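Local coordinates for succinoglycan biosynthesis protein (PDB 3B55), which binds calcium and belongs to the erythromycin esterase-like family, although its precise enzymatic role, including any part in succinoglycan biosynthesis, remains unestablished, at residues 183-195 with 238-250. The protein carries 1 engineered substitution. Sequence-based numbering, arbitrary orientation.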
ATOM      1  N   ASN A 183     -16.803  14.891  -7.135  1.00 20.52           N
ATOM      2  CA  ASN A 183     -16.498  15.528  -5.851  1.00 21.17           C
ATOM      3  C   ASN A 183     -16.100  16.977  -6.094  1.00 22.94           C
ATOM      4  O   ASN A 183     -16.502  17.879  -5.358  1.00 26.79           O
ATOM      5  CB  ASN A 183     -15.354  14.810  -5.125  1.00 17.21           C
ATOM      6  CG  ASN A 183     -15.798  13.521  -4.463  1.00 23.36           C
ATOM      7  OD1 ASN A 183     -16.962  13.375  -4.083  1.00 16.45           O
ATOM      8  ND2 ASN A 183     -14.866  12.585  -4.299  1.00 21.02           N
ATOM      9  N   ILE A 184     -15.297  17.191  -7.132  1.00 23.11           N
ATOM     10  CA  ILE A 184     -14.847  18.530  -7.486  1.00 20.73           C
ATOM     11  C   ILE A 184     -16.025  19.340  -8.020  1.00 21.75           C
ATOM     12  O   ILE A 184     -16.221  20.492  -7.638  1.00 20.89           O
ATOM     13  CB  ILE A 184     -13.738  18.473  -8.563  1.00 22.93           C
ATOM     14  CG1 ILE A 184     -12.523  17.719  -8.012  1.00 23.22           C
ATOM     15  CG2 ILE A 184     -13.349  19.891  -9.000  1.00 14.90           C
ATOM     16  CD1 ILE A 184     -11.459  17.435  -9.057  1.00 15.52           C
ATOM     17  N   ILE A 185     -16.802  18.731  -8.909  1.00 23.48           N
ATOM     18  CA  ILE A 185     -17.972  19.388  -9.489  1.00 26.05           C
ATOM     19  C   ILE A 185     -18.946  19.831  -8.390  1.00 28.93           C
ATOM     20  O   ILE A 185     -19.384  20.985  -8.351  1.00 30.35           O
ATOM     21  CB  ILE A 185     -18.719  18.429 -10.462  1.00 25.50           C
ATOM     22  CG1 ILE A 185     -17.936  18.287 -11.772  1.00 27.80           C
ATOM     23  CG2 ILE A 185     -20.127  18.938 -10.739  1.00 26.50           C
ATOM     24  CD1 ILE A 185     -17.822  19.580 -12.575  1.00 26.14           C
ATOM     25  N   GLU A 186     -19.271  18.905  -7.493  1.00 28.65           N
ATOM     26  CA  GLU A 186     -20.203  19.171  -6.405  1.00 31.79           C
ATOM     27  C   GLU A 186     -19.777  20.265  -5.438  1.00 31.80           C
ATOM     28  O   GLU A 186     -20.607  21.055  -4.985  1.00 34.08           O
ATOM     29  CB  GLU A 186     -20.479  17.880  -5.627  1.00 31.72           C
ATOM     30  CG  GLU A 186     -21.381  16.912  -6.364  1.00 39.63           C
ATOM     31  CD  GLU A 186     -22.705  17.554  -6.740  1.00 56.00           C
ATOM     32  OE1 GLU A 186     -23.393  18.064  -5.827  1.00 53.00           O
ATOM     33  OE2 GLU A 186     -23.056  17.551  -7.943  1.00 54.35           O
ATOM     34  N   TYR A 187     -18.487  20.318  -5.126  1.00 32.50           N
ATOM     35  CA  TYR A 187     -17.973  21.314  -4.191  1.00 31.24           C
ATOM     36  C   TYR A 187     -17.950  22.732  -4.768  1.00 30.16           C
ATOM     37  O   TYR A 187     -18.103  23.707  -4.034  1.00 30.94           O
ATOM     38  CB  TYR A 187     -16.561  20.932  -3.746  1.00 29.89           C
ATOM     39  CG  TYR A 187     -16.001  21.805  -2.648  1.00 28.46           C
ATOM     40  CD1 TYR A 187     -16.262  21.528  -1.303  1.00 25.53           C
ATOM     41  CD2 TYR A 187     -15.208  22.910  -2.952  1.00 23.74           C
ATOM     42  CE1 TYR A 187     -15.742  22.335  -0.289  1.00 20.65           C
ATOM     43  CE2 TYR A 187     -14.684  23.720  -1.951  1.00 21.59           C
ATOM     44  CZ  TYR A 187     -14.953  23.427  -0.622  1.00 22.27           C
ATOM     45  OH  TYR A 187     -14.426  24.227   0.364  1.00 27.81           O
ATOM     46  N   ILE A 188     -17.749  22.847  -6.077  1.00 29.17           N
ATOM     47  CA  ILE A 188     -17.708  24.150  -6.729  1.00 29.52           C
ATOM     48  C   ILE A 188     -19.125  24.672  -6.904  1.00 31.50           C
ATOM     49  O   ILE A 188     -19.391  25.864  -6.756  1.00 29.45           O
ATOM     50  CB  ILE A 188     -17.041  24.059  -8.115  1.00 30.22           C
ATOM     51  CG1 ILE A 188     -15.623  23.492  -7.969  1.00 29.40           C
ATOM     52  CG2 ILE A 188     -17.020  25.434  -8.769  1.00 29.77           C
ATOM     53  CD1 ILE A 188     -14.807  23.525  -9.249  1.00 26.00           C
ATOM     54  N   LYS A 189     -20.027  23.757  -7.225  1.00 30.89           N
ATOM     55  CA  LYS A 189     -21.431  24.071  -7.432  1.00 34.47           C
ATOM     56  C   LYS A 189     -22.022  24.603  -6.128  1.00 36.17           C
ATOM     57  O   LYS A 189     -22.777  25.576  -6.122  1.00 39.49           O
ATOM     58  CB  LYS A 189     -22.158  22.795  -7.876  1.00 35.15           C
ATOM     59  CG  LYS A 189     -23.580  22.987  -8.364  1.00 42.73           C
ATOM     60  CD  LYS A 189     -24.152  21.687  -8.952  1.00 49.46           C
ATOM     61  CE  LYS A 189     -23.360  21.205 -10.166  1.00 44.69           C
ATOM     62  NZ  LYS A 189     -23.997  20.036 -10.842  1.00 43.72           N
ATOM     63  N   ALA A 190     -21.642  23.968  -5.023  1.00 32.58           N
ATOM     64  CA  ALA A 190     -22.122  24.340  -3.700  1.00 34.74           C
ATOM     65  C   ALA A 190     -21.432  25.566  -3.083  1.00 34.76           C
ATOM     66  O   ALA A 190     -22.083  26.372  -2.422  1.00 34.93           O
ATOM     67  CB  ALA A 190     -21.999  23.140  -2.753  1.00 32.26           C
ATOM     68  N   ASN A 191     -20.127  25.718  -3.291  1.00 33.75           N
ATOM     69  CA  ASN A 191     -19.421  26.856  -2.707  1.00 34.91           C
ATOM     70  C   ASN A 191     -19.194  28.082  -3.579  1.00 35.90           C
ATOM     71  O   ASN A 191     -19.024  29.181  -3.054  1.00 35.66           O
ATOM     72  CB  ASN A 191     -18.072  26.412  -2.132  1.00 35.59           C
ATOM     73  CG  ASN A 191     -18.218  25.634  -0.846  1.00 36.63           C
ATOM     74  OD1 ASN A 191     -18.747  24.521  -0.837  1.00 35.63           O
ATOM     75  ND2 ASN A 191     -17.756  26.219   0.256  1.00 37.26           N
ATOM     76  N   ASN A 192     -19.172  27.907  -4.895  1.00 35.95           N
ATOM     77  CA  ASN A 192     -18.949  29.035  -5.798  1.00 36.83           C
ATOM     78  C   ASN A 192     -19.339  28.626  -7.211  1.00 36.84           C
ATOM     79  O   ASN A 192     -18.496  28.553  -8.107  1.00 35.52           O
ATOM     80  CB  ASN A 192     -17.474  29.447  -5.769  1.00 37.94           C
ATOM     81  CG  ASN A 192     -17.213  30.761  -6.481  1.00 39.60           C
ATOM     82  OD1 ASN A 192     -18.028  31.230  -7.273  1.00 41.67           O
ATOM     83  ND2 ASN A 192     -16.060  31.360  -6.202  1.00 44.40           N
ATOM     84  N   SER A 193     -20.626  28.357  -7.397  1.00 38.55           N
ATOM     85  CA  SER A 193     -21.160  27.938  -8.685  1.00 41.45           C
ATOM     86  C   SER A 193     -20.739  28.790  -9.879  1.00 42.51           C
ATOM     87  O   SER A 193     -20.772  28.321 -11.014  1.00 41.71           O
ATOM     88  CB  SER A 193     -22.690  27.870  -8.603  1.00 42.83           C
ATOM     89  OG  SER A 193     -23.209  28.976  -7.882  1.00 46.15           O
ATOM     90  N   LYS A 194     -20.347  30.036  -9.638  1.00 43.36           N
ATOM     91  CA  LYS A 194     -19.933  30.910 -10.730  1.00 45.75           C
ATOM     92  C   LYS A 194     -18.694  30.365 -11.443  1.00 44.86           C
ATOM     93  O   LYS A 194     -18.491  30.618 -12.629  1.00 42.99           O
ATOM     94  CB  LYS A 194     -19.649  32.316 -10.195  1.00 47.75           C
ATOM     95  CG  LYS A 194     -19.464  33.375 -11.268  1.00 53.12           C
ATOM     96  CD  LYS A 194     -19.254  34.756 -10.655  1.00 52.47           C
ATOM     97  CE  LYS A 194     -19.363  35.856 -11.710  1.00 57.52           C
ATOM     98  NZ  LYS A 194     -18.143  36.708 -11.761  1.00 58.98           N
ATOM     99  N   LEU A 195     -17.882  29.597 -10.719  1.00 43.14           N
ATOM    100  CA  LEU A 195     -16.653  29.018 -11.265  1.00 43.10           C
ATOM    101  C   LEU A 195     -16.838  27.768 -12.126  1.00 40.95           C
ATOM    102  O   LEU A 195     -15.949  27.407 -12.897  1.00 41.03           O
ATOM    103  CB  LEU A 195     -15.682  28.670 -10.130  1.00 43.62           C
ATOM    104  CG  LEU A 195     -14.800  29.743  -9.496  1.00 48.88           C
ATOM    105  CD1 LEU A 195     -13.930  29.077  -8.435  1.00 41.81           C
ATOM    106  CD2 LEU A 195     -13.928  30.416 -10.556  1.00 52.47           C
ATOM    107  N   LEU A 238      -8.706  25.929  -8.660  1.00 25.23           N
ATOM    108  CA  LEU A 238      -9.107  25.793  -7.268  1.00 25.36           C
ATOM    109  C   LEU A 238      -8.181  26.588  -6.348  1.00 26.47           C
ATOM    110  O   LEU A 238      -8.628  27.161  -5.353  1.00 27.07           O
ATOM    111  CB  LEU A 238      -9.103  24.317  -6.866  1.00 21.54           C
ATOM    112  CG  LEU A 238     -10.171  23.442  -7.526  1.00 19.95           C
ATOM    113  CD1 LEU A 238      -9.871  21.981  -7.270  1.00 17.13           C
ATOM    114  CD2 LEU A 238     -11.549  23.808  -6.984  1.00 16.70           C
ATOM    115  N   GLU A 239      -6.897  26.636  -6.698  1.00 29.97           N
ATOM    116  CA  GLU A 239      -5.900  27.342  -5.896  1.00 33.72           C
ATOM    117  C   GLU A 239      -6.046  28.867  -5.879  1.00 33.88           C
ATOM    118  O   GLU A 239      -5.875  29.483  -4.831  1.00 31.91           O
ATOM    119  CB  GLU A 239      -4.492  26.964  -6.370  1.00 33.63           C
ATOM    120  CG  GLU A 239      -3.342  27.574  -5.556  1.00 38.94           C
ATOM    121  CD  GLU A 239      -3.387  27.204  -4.078  1.00 47.61           C
ATOM    122  OE1 GLU A 239      -4.009  26.175  -3.734  1.00 50.11           O
ATOM    123  OE2 GLU A 239      -2.788  27.936  -3.262  1.00 45.18           O
ATOM    124  N   GLU A 240      -6.348  29.481  -7.022  1.00 35.62           N
ATOM    125  CA  GLU A 240      -6.495  30.938  -7.046  1.00 38.23           C
ATOM    126  C   GLU A 240      -7.850  31.432  -6.551  1.00 37.61           C
ATOM    127  O   GLU A 240      -7.989  32.601  -6.199  1.00 37.35           O
ATOM    128  CB  GLU A 240      -6.217  31.515  -8.440  1.00 38.10           C
ATOM    129  CG  GLU A 240      -6.315  30.539  -9.586  1.00 47.69           C
ATOM    130  CD  GLU A 240      -4.991  30.390 -10.315  1.00 57.99           C
ATOM    131  OE1 GLU A 240      -4.010  29.934  -9.686  1.00 62.07           O
ATOM    132  OE2 GLU A 240      -4.930  30.733 -11.516  1.00 55.62           O
ATOM    133  N   ASN A 241      -8.845  30.549  -6.532  1.00 37.96           N
ATOM    134  CA  ASN A 241     -10.178  30.904  -6.050  1.00 37.33           C
ATOM    135  C   ASN A 241     -10.356  30.343  -4.648  1.00 38.33           C
ATOM    136  O   ASN A 241     -11.473  30.186  -4.145  1.00 36.92           O
ATOM    137  CB  ASN A 241     -11.250  30.345  -6.983  1.00 37.88           C
ATOM    138  CG  ASN A 241     -11.224  31.003  -8.346  1.00 40.24           C
ATOM    139  OD1 ASN A 241     -10.761  30.416  -9.327  1.00 35.09           O
ATOM    140  ND2 ASN A 241     -11.707  32.237  -8.410  1.00 45.10           N
ATOM    141  N   LYS A 242      -9.220  30.045  -4.033  1.00 37.25           N
ATOM    142  CA  LYS A 242      -9.152  29.489  -2.694  1.00 38.02           C
ATOM    143  C   LYS A 242     -10.065  30.243  -1.717  1.00 39.59           C
ATOM    144  O   LYS A 242     -10.949  29.644  -1.099  1.00 39.28           O
ATOM    145  CB  LYS A 242      -7.690  29.537  -2.228  1.00 36.89           C
ATOM    146  CG  LYS A 242      -7.345  28.743  -0.989  1.00 36.88           C
ATOM    147  CD  LYS A 242      -5.833  28.693  -0.790  1.00 40.42           C
ATOM    148  CE  LYS A 242      -5.470  28.096   0.558  1.00 53.42           C
ATOM    149  NZ  LYS A 242      -6.051  26.733   0.737  1.00 54.08           N
ATOM    150  N   SER A 243      -9.865  31.553  -1.591  1.00 40.69           N
ATOM    151  CA  SER A 243     -10.673  32.367  -0.679  1.00 43.84           C
ATOM    152  C   SER A 243     -12.169  32.400  -0.998  1.00 44.56           C
ATOM    153  O   SER A 243     -12.984  32.668  -0.119  1.00 44.49           O
ATOM    154  CB  SER A 243     -10.147  33.803  -0.644  1.00 44.88           C
ATOM    155  OG  SER A 243     -10.355  34.444  -1.887  1.00 47.66           O
ATOM    156  N   TYR A 244     -12.537  32.151  -2.249  1.00 46.62           N
ATOM    157  CA  TYR A 244     -13.951  32.173  -2.621  1.00 47.59           C
ATOM    158  C   TYR A 244     -14.534  30.762  -2.541  1.00 46.61           C
ATOM    159  O   TYR A 244     -15.675  30.526  -2.941  1.00 46.59           O
ATOM    160  CB  TYR A 244     -14.122  32.702  -4.048  1.00 50.88           C
ATOM    161  CG  TYR A 244     -13.240  33.881  -4.401  1.00 54.87           C
ATOM    162  CD1 TYR A 244     -13.481  35.157  -3.878  1.00 59.65           C
ATOM    163  CD2 TYR A 244     -12.158  33.719  -5.264  1.00 59.89           C
ATOM    164  CE1 TYR A 244     -12.657  36.243  -4.212  1.00 61.58           C
ATOM    165  CE2 TYR A 244     -11.333  34.790  -5.603  1.00 65.04           C
ATOM    166  CZ  TYR A 244     -11.585  36.048  -5.078  1.00 64.42           C
ATOM    167  OH  TYR A 244     -10.762  37.100  -5.420  1.00 61.46           O
ATOM    168  N   LEU A 245     -13.737  29.831  -2.019  1.00 44.73           N
ATOM    169  CA  LEU A 245     -14.133  28.434  -1.891  1.00 42.30           C
ATOM    170  C   LEU A 245     -13.925  27.889  -0.474  1.00 42.67           C
ATOM    171  O   LEU A 245     -13.891  26.677  -0.283  1.00 42.96           O
ATOM    172  CB  LEU A 245     -13.321  27.583  -2.873  1.00 40.13           C
ATOM    173  CG  LEU A 245     -13.603  27.703  -4.370  1.00 39.34           C
ATOM    174  CD1 LEU A 245     -12.471  27.062  -5.160  1.00 37.16           C
ATOM    175  CD2 LEU A 245     -14.928  27.033  -4.693  1.00 36.80           C
ATOM    176  N   ASN A 246     -13.788  28.773   0.513  1.00 42.75           N
ATOM    177  CA  ASN A 246     -13.572  28.352   1.901  1.00 41.80           C
ATOM    178  C   ASN A 246     -12.308  27.489   1.914  1.00 40.77           C
ATOM    179  O   ASN A 246     -12.307  26.335   2.360  1.00 38.84           O
ATOM    180  CB  ASN A 246     -14.789  27.561   2.416  1.00 40.20           C
ATOM    181  CG  ASN A 246     -14.711  27.260   3.907  1.00 41.02           C
ATOM    182  OD1 ASN A 246     -14.073  27.985   4.668  1.00 28.89           O
ATOM    183  ND2 ASN A 246     -15.384  26.192   4.329  1.00 43.72           N
ATOM    184  N   GLY A 247     -11.228  28.085   1.415  1.00 41.60           N
ATOM    185  CA  GLY A 247      -9.944  27.406   1.326  1.00 44.19           C
ATOM    186  C   GLY A 247      -9.190  26.974   2.573  1.00 44.13           C
ATOM    187  O   GLY A 247      -8.407  26.036   2.505  1.00 44.08           O
ATOM    188  N   LYS A 248      -9.401  27.633   3.706  1.00 44.59           N
ATOM    189  CA  LYS A 248      -8.680  27.245   4.917  1.00 45.08           C
ATOM    190  C   LYS A 248      -9.282  25.995   5.554  1.00 41.68           C
ATOM    191  O   LYS A 248      -8.733  25.458   6.514  1.00 41.20           O
ATOM    192  CB  LYS A 248      -8.688  28.383   5.953  1.00 45.62           C
ATOM    193  CG  LYS A 248      -8.099  29.717   5.468  1.00 52.23           C
ATOM    194  CD  LYS A 248      -8.238  30.830   6.525  1.00 53.41           C
ATOM    195  CE  LYS A 248      -6.977  31.008   7.382  1.00 60.83           C
ATOM    196  NZ  LYS A 248      -6.661  29.858   8.279  1.00 56.23           N
ATOM    197  N   SER A 249     -10.403  25.527   5.011  1.00 37.79           N
ATOM    198  CA  SER A 249     -11.094  24.358   5.555  1.00 34.71           C
ATOM    199  C   SER A 249     -10.496  23.018   5.157  1.00 35.77           C
ATOM    200  O   SER A 249      -9.701  22.920   4.226  1.00 34.29           O
ATOM    201  CB  SER A 249     -12.575  24.377   5.151  1.00 35.17           C
ATOM    202  OG  SER A 249     -12.740  24.153   3.762  1.00 27.48           O
ATOM    203  N   LYS A 250     -10.918  21.984   5.875  1.00 37.83           N
ATOM    204  CA  LYS A 250     -10.461  20.626   5.648  1.00 39.24           C
ATOM    205  C   LYS A 250     -11.156  19.971   4.461  1.00 39.21           C
ATOM    206  O   LYS A 250     -10.640  19.006   3.896  1.00 39.00           O
ATOM    207  CB  LYS A 250     -10.676  19.801   6.917  1.00 39.97           C
ATOM    208  CG  LYS A 250      -9.696  20.163   8.031  1.00 46.01           C
ATOM    209  CD  LYS A 250     -10.371  20.682   9.295  1.00 56.51           C
ATOM    210  CE  LYS A 250      -9.336  20.865  10.399  1.00 55.93           C
ATOM    211  NZ  LYS A 250      -9.937  21.039  11.751  1.00 60.49           N
TER
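Leu-245 reaches across to 183-195 with both of its methyl branches, and around it the contact illustrates how one leucine from an irregular connection can pack against the C-terminal part of a helix and the short 3-10 segment that follows. CD2 lies 3.7 Å from CB of Asn-192 and also meets CB of Asn-191, while CD1 turns the other way, to 4.1 Å from Leu-195 CD1. Leu-195 in turn meets Asn-241 from the opposite direction, both methyls lying over one face of its amide, with CD1 3.3 Å from Asn-241 CB. Deeper in, Ile-188 and Leu-238 cross at about a right angle, touching through CD1 of the isoleucine and CD2 of the leucine at 4.0 Å.

The aromatic ring of Tyr-187 carries the packing to the polar edge. With CG anti to the backbone N (chi1 -173°), the ring extends toward 238-250, CE2 running past Leu-245 CB, and its OH donates to Leu-245 O at 2.6 Å, almost in line with the carbonyl (165°). This short bond ties down the carbonyl just before the type I turn from Asn-246 to Ser-249. Inside that turn Ser-249 OG donates to Asn-246 O at 2.6 Å. Farther along, Asn-192 ND2 makes a weak, bent bond to Tyr-244 O (3.4 Å, 130°).

The contact thus joins the C-terminal part of helix 178-192 and the 3-10 segment after it to the end of helix 221-240 and the connection leading to helix 250-268. Phe-252 and Ile-255 of helix 250-268 also pack on Tyr-187, and Val-199 of helix 197-206 on Ile-188; the contact lies in the run of helices between strands 167-172 and 301-306, away from the calcium site.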